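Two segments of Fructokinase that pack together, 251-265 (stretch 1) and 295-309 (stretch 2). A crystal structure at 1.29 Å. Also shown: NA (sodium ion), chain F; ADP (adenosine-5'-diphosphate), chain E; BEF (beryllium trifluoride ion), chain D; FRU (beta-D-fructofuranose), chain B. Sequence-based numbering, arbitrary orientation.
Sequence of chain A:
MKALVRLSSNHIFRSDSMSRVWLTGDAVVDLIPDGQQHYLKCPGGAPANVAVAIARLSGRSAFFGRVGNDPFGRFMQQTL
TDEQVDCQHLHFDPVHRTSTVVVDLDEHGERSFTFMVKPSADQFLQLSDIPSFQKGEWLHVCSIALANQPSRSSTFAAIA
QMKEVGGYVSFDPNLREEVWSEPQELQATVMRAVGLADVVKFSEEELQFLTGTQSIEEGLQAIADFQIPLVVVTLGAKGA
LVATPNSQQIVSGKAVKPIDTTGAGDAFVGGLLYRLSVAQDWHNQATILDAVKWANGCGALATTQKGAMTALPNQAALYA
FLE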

# COMPACT_ATOMS: atom_id res chain seq x y z
N VAL A 251 33.28 11.00 -16.05
CA VAL A 251 32.84 12.37 -15.92
C VAL A 251 32.33 12.52 -14.49
O VAL A 251 31.42 11.80 -14.05
CB VAL A 251 31.72 12.67 -16.92
CG1 VAL A 251 31.22 14.09 -16.76
CG2 VAL A 251 32.19 12.41 -18.34
N SER A 252 32.94 13.43 -13.75
CA SER A 252 32.57 13.61 -12.36
C SER A 252 32.42 15.07 -12.05
O SER A 252 33.09 15.92 -12.65
CB SER A 252 33.62 13.00 -11.44
OG SER A 252 34.88 13.61 -11.64
N GLY A 253 31.56 15.36 -11.08
CA GLY A 253 31.38 16.70 -10.58
C GLY A 253 31.62 16.73 -9.09
O GLY A 253 32.33 15.87 -8.55
N LYS A 254 31.03 17.69 -8.40
CA LYS A 254 31.27 17.82 -6.97
C LYS A 254 30.44 16.82 -6.17
O LYS A 254 29.23 16.66 -6.38
CB LYS A 254 31.04 19.25 -6.49
CG LYS A 254 29.67 19.82 -6.77
CD LYS A 254 29.61 21.33 -6.49
CE LYS A 254 30.56 22.13 -7.36
NZ LYS A 254 30.50 23.59 -7.05
N ALA A 255 31.12 16.14 -5.26
CA ALA A 255 30.48 15.18 -4.37
C ALA A 255 29.74 15.93 -3.29
O ALA A 255 30.19 16.97 -2.82
CB ALA A 255 31.51 14.23 -3.76
N VAL A 256 28.60 15.39 -2.89
CA VAL A 256 27.80 15.95 -1.82
C VAL A 256 27.49 14.86 -0.82
O VAL A 256 27.67 13.66 -1.08
CB VAL A 256 26.47 16.55 -2.34
CG1 VAL A 256 26.74 17.65 -3.36
CG2 VAL A 256 25.57 15.46 -2.93
N LYS A 257 27.02 15.27 0.33
CA LYS A 257 26.57 14.33 1.32
C LYS A 257 25.07 14.22 1.17
O LYS A 257 24.34 15.18 1.36
CB LYS A 257 26.94 14.82 2.71
CG LYS A 257 26.70 13.79 3.80
CD LYS A 257 27.45 14.13 5.08
CE LYS A 257 28.96 14.13 4.85
NZ LYS A 257 29.45 12.86 4.23
N PRO A 258 24.60 13.04 0.76
CA PRO A 258 23.17 12.91 0.48
C PRO A 258 22.32 12.92 1.73
O PRO A 258 22.68 12.32 2.75
CB PRO A 258 23.08 11.55 -0.21
CG PRO A 258 24.30 10.83 0.20
CD PRO A 258 25.35 11.85 0.35
N ILE A 259 21.18 13.58 1.62
CA ILE A 259 20.16 13.52 2.64
C ILE A 259 19.19 12.38 2.32
O ILE A 259 18.77 11.65 3.19
CB ILE A 259 19.46 14.88 2.75
CG1 ILE A 259 20.42 15.86 3.45
CG2 ILE A 259 18.13 14.75 3.48
CD1 ILE A 259 20.08 17.28 3.26
N ASP A 260 18.85 12.23 1.04
CA ASP A 260 18.00 11.13 0.57
C ASP A 260 18.44 10.77 -0.83
O ASP A 260 18.37 11.59 -1.75
CB ASP A 260 16.53 11.53 0.60
CG ASP A 260 15.61 10.44 0.11
OD1 ASP A 260 16.06 9.28 0.01
OD2 ASP A 260 14.42 10.74 -0.15
N THR A 261 18.94 9.55 -1.01
CA THR A 261 19.38 9.13 -2.33
C THR A 261 18.24 8.66 -3.22
O THR A 261 18.48 8.35 -4.38
CB THR A 261 20.42 8.00 -2.25
OG1 THR A 261 19.88 6.90 -1.52
CG2 THR A 261 21.69 8.50 -1.58
N THR A 262 17.02 8.58 -2.69
CA THR A 262 15.90 8.04 -3.47
C THR A 262 15.76 8.79 -4.78
O THR A 262 15.59 10.01 -4.78
CB THR A 262 14.57 8.19 -2.70
OG1 THR A 262 14.63 7.50 -1.45
CG2 THR A 262 13.40 7.62 -3.49
N GLY A 263 15.80 8.07 -5.89
CA GLY A 263 15.62 8.72 -7.17
C GLY A 263 16.78 9.56 -7.71
O GLY A 263 16.59 10.21 -8.74
N ALA A 264 17.94 9.58 -7.05
CA ALA A 264 19.09 10.32 -7.58
C ALA A 264 19.41 9.87 -9.01
O ALA A 264 19.77 10.65 -9.89
CB ALA A 264 20.31 10.15 -6.70
N GLY A 265 19.24 8.58 -9.27
CA GLY A 265 19.55 8.02 -10.57
C GLY A 265 18.58 8.53 -11.61
O GLY A 265 18.94 8.69 -12.77
N ALA A 295 23.67 15.78 -15.96
CA ALA A 295 23.14 14.62 -15.26
C ALA A 295 23.74 14.48 -13.86
O ALA A 295 23.03 14.25 -12.88
CB ALA A 295 23.42 13.36 -16.08
N ASN A 296 25.06 14.61 -13.77
CA ASN A 296 25.73 14.51 -12.48
C ASN A 296 25.26 15.61 -11.53
O ASN A 296 25.06 15.35 -10.35
CB ASN A 296 27.24 14.59 -12.64
CG ASN A 296 27.88 13.27 -13.01
OD1 ASN A 296 27.41 12.19 -12.66
ND2 ASN A 296 29.01 13.37 -13.69
N GLY A 297 25.08 16.82 -12.04
CA GLY A 297 24.63 17.91 -11.19
C GLY A 297 23.22 17.70 -10.68
O GLY A 297 22.92 17.96 -9.53
N CYS A 298 22.35 17.19 -11.55
CA CYS A 298 21.00 16.86 -11.16
C CYS A 298 20.98 15.75 -10.11
O CYS A 298 20.24 15.83 -9.14
CB CYS A 298 20.18 16.45 -12.37
SG CYS A 298 19.82 17.78 -13.53
N GLY A 299 21.75 14.69 -10.34
CA GLY A 299 21.80 13.60 -9.39
C GLY A 299 22.26 14.06 -8.01
O GLY A 299 21.72 13.63 -7.00
N ALA A 300 23.27 14.92 -7.97
CA ALA A 300 23.77 15.46 -6.70
C ALA A 300 22.71 16.30 -6.03
O ALA A 300 22.41 16.10 -4.85
CB ALA A 300 25.01 16.27 -6.93
N LEU A 301 22.13 17.24 -6.76
CA LEU A 301 21.14 18.12 -6.15
C LEU A 301 19.89 17.38 -5.71
O LEU A 301 19.29 17.73 -4.72
CB LEU A 301 20.77 19.28 -7.07
CG LEU A 301 21.84 20.34 -7.24
CD1 LEU A 301 21.46 21.27 -8.36
CD2 LEU A 301 22.01 21.11 -5.95
N ALA A 302 19.51 16.32 -6.42
CA ALA A 302 18.31 15.58 -6.06
C ALA A 302 18.39 15.00 -4.67
O ALA A 302 17.36 14.78 -4.04
CB ALA A 302 18.07 14.46 -7.07
N THR A 303 19.60 14.77 -4.19
CA THR A 303 19.78 14.11 -2.89
C THR A 303 19.59 15.06 -1.70
O THR A 303 19.63 14.61 -0.57
CB THR A 303 21.18 13.49 -2.72
OG1 THR A 303 22.17 14.53 -2.60
CG2 THR A 303 21.51 12.52 -3.84
N THR A 304 19.40 16.36 -1.96
CA THR A 304 19.42 17.35 -0.88
C THR A 304 18.12 17.41 -0.10
O THR A 304 18.08 18.02 0.97
CB THR A 304 19.74 18.74 -1.44
OG1 THR A 304 18.78 19.10 -2.44
CG2 THR A 304 21.15 18.80 -2.00
N GLN A 305 17.05 16.78 -0.58
CA GLN A 305 15.80 16.71 0.14
C GLN A 305 15.16 15.33 -0.02
O GLN A 305 15.37 14.62 -1.02
CB GLN A 305 14.80 17.75 -0.35
CG GLN A 305 15.18 19.19 -0.03
CD GLN A 305 14.07 20.14 -0.39
OE1 GLN A 305 14.15 20.84 -1.39
NE2 GLN A 305 13.02 20.14 0.40
N LYS A 306 14.38 14.95 0.99
CA LYS A 306 13.62 13.71 0.96
C LYS A 306 12.58 13.78 -0.13
O LYS A 306 11.94 14.79 -0.39
CB LYS A 306 12.94 13.49 2.31
CG LYS A 306 13.89 13.04 3.40
CD LYS A 306 13.16 12.75 4.72
CE LYS A 306 14.12 12.32 5.79
NZ LYS A 306 13.39 11.94 7.02
N GLY A 307 12.41 12.64 -0.80
CA GLY A 307 11.47 12.48 -1.91
C GLY A 307 12.25 12.53 -3.20
O GLY A 307 13.16 13.34 -3.37
N ALA A 308 11.92 11.65 -4.13
CA ALA A 308 12.62 11.60 -5.42
C ALA A 308 12.50 12.90 -6.19
O ALA A 308 13.42 13.28 -6.90
CB ALA A 308 12.09 10.46 -6.26
N MET A 309 11.36 13.57 -6.08
CA MET A 309 11.11 14.72 -6.93
C MET A 309 11.42 16.05 -6.27
O MET A 309 11.51 17.07 -6.93
CB MET A 309 9.65 14.77 -7.37
CG MET A 309 9.23 13.61 -8.21
SD MET A 309 7.51 13.78 -8.70
CE MET A 309 7.30 12.29 -9.68
NA NA F . 15.13 14.01 -3.15
PB ADP E . 19.68 6.52 -7.14
O1B ADP E . 18.44 7.26 -7.55
O2B ADP E . 19.59 5.06 -7.55
O3B ADP E . 19.83 6.62 -5.65
PA ADP E . 22.42 6.95 -7.41
O1A ADP E . 22.38 7.18 -5.91
O2A ADP E . 22.73 5.49 -7.63
O3A ADP E . 20.93 7.20 -7.86
O5' ADP E . 23.56 7.80 -8.14
C5' ADP E . 23.36 8.33 -9.41
C4' ADP E . 24.03 9.66 -9.67
O4' ADP E . 23.67 10.59 -8.67
C3' ADP E . 25.51 9.65 -9.75
O3' ADP E . 25.95 9.29 -11.02
C2' ADP E . 25.83 11.05 -9.44
O2' ADP E . 25.62 11.90 -10.50
C1' ADP E . 24.82 11.36 -8.42
N9 ADP E . 25.24 11.12 -7.07
C8 ADP E . 24.88 10.10 -6.26
N7 ADP E . 25.46 10.24 -5.08
C5 ADP E . 26.19 11.35 -5.08
C6 ADP E . 26.98 12.01 -4.16
N6 ADP E . 27.18 11.49 -2.84
N1 ADP E . 27.59 13.14 -4.51
C2 ADP E . 27.44 13.69 -5.73
N3 ADP E . 26.68 13.08 -6.67
C4 ADP E . 26.06 11.93 -6.35
BE BEF D . 17.55 5.74 -8.05
F1 BEF D . 17.35 5.89 -6.53
F2 BEF D . 16.70 6.74 -8.89
F3 BEF D . 17.03 4.41 -8.55
C1 FRU B . 10.19 2.38 -8.47
C2 FRU B . 10.98 3.20 -7.47
C3 FRU B . 10.23 4.28 -6.72
C4 FRU B . 11.21 5.41 -6.60
C5 FRU B . 12.06 5.20 -7.80
C6 FRU B . 13.50 5.62 -7.62
O1 FRU B . 9.78 3.15 -9.56
O2 FRU B . 11.51 2.29 -6.55
O3 FRU B . 9.77 3.74 -5.52
O4 FRU B . 10.62 6.66 -6.65
O5 FRU B . 12.01 3.83 -8.17
O6 FRU B . 14.25 5.38 -8.78
O HOH W 1 22.59 16.36 -0.30
O HOH W 2 15.98 12.23 -2.92
O HOH W 3 14.23 11.70 -9.08
O HOH W 4 14.82 15.23 -5.15

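The contact between the two stretches centres on T303, D260 and N296, which lose more surface to the opposing stretch than any other residues. T303 directs its CA-to-CB bond toward stretch 1. T303 O accepts hydrogen bonds from the consecutive amides I259 N (2.9 Å) and D260 N (3.0 Å), so one backbone oxygen ties down two successive amides. The side chain, in the p rotamer, turns its hydroxyl back to the helix: T303 OG1 donates to A300 O (2.8 Å) and also receives a hydrogen bond from water 1, which donates to K257 O as well. The methyl remains free for apolar packing, with T303 CG2 3.9 Å from A264 CB, while T303 CB lies 3.7 Å from P258 CB.

D260 is buried, and its carboxylate serves both stretches. D260 OD2 accepts a hydrogen bond from G307 N across the contact (2.8 Å, N-H...acceptor angle 162°), whereas D260 OD1 accepts from both T262 N (2.9 Å) and T262 OG1 (2.7 Å) within its own loop. The side chain thus bonds to T262 in its own loop and to the backbone of stretch 2. A CA-H...O contact from T303 CA to D260 O (3.1 Å) adds to this junction, and another, from A308 CA to T262 O (3.4 Å), follows further along. Packing is tight at G263, where a CB would come within 2.6 Å of A308 CB; its positive phi also favours glycine.

Towards the other end of the contact, N296 uses its amide in two directions. N296 ND2 donates to V251 O (2.9 Å), and N296 OD1 accepts from ADP O2' (2.8 Å), so the same side chain joins the stretches and holds the nucleotide ribose. Between N296 and T303, V256 CG2 packs 4.1 Å from A300 CB.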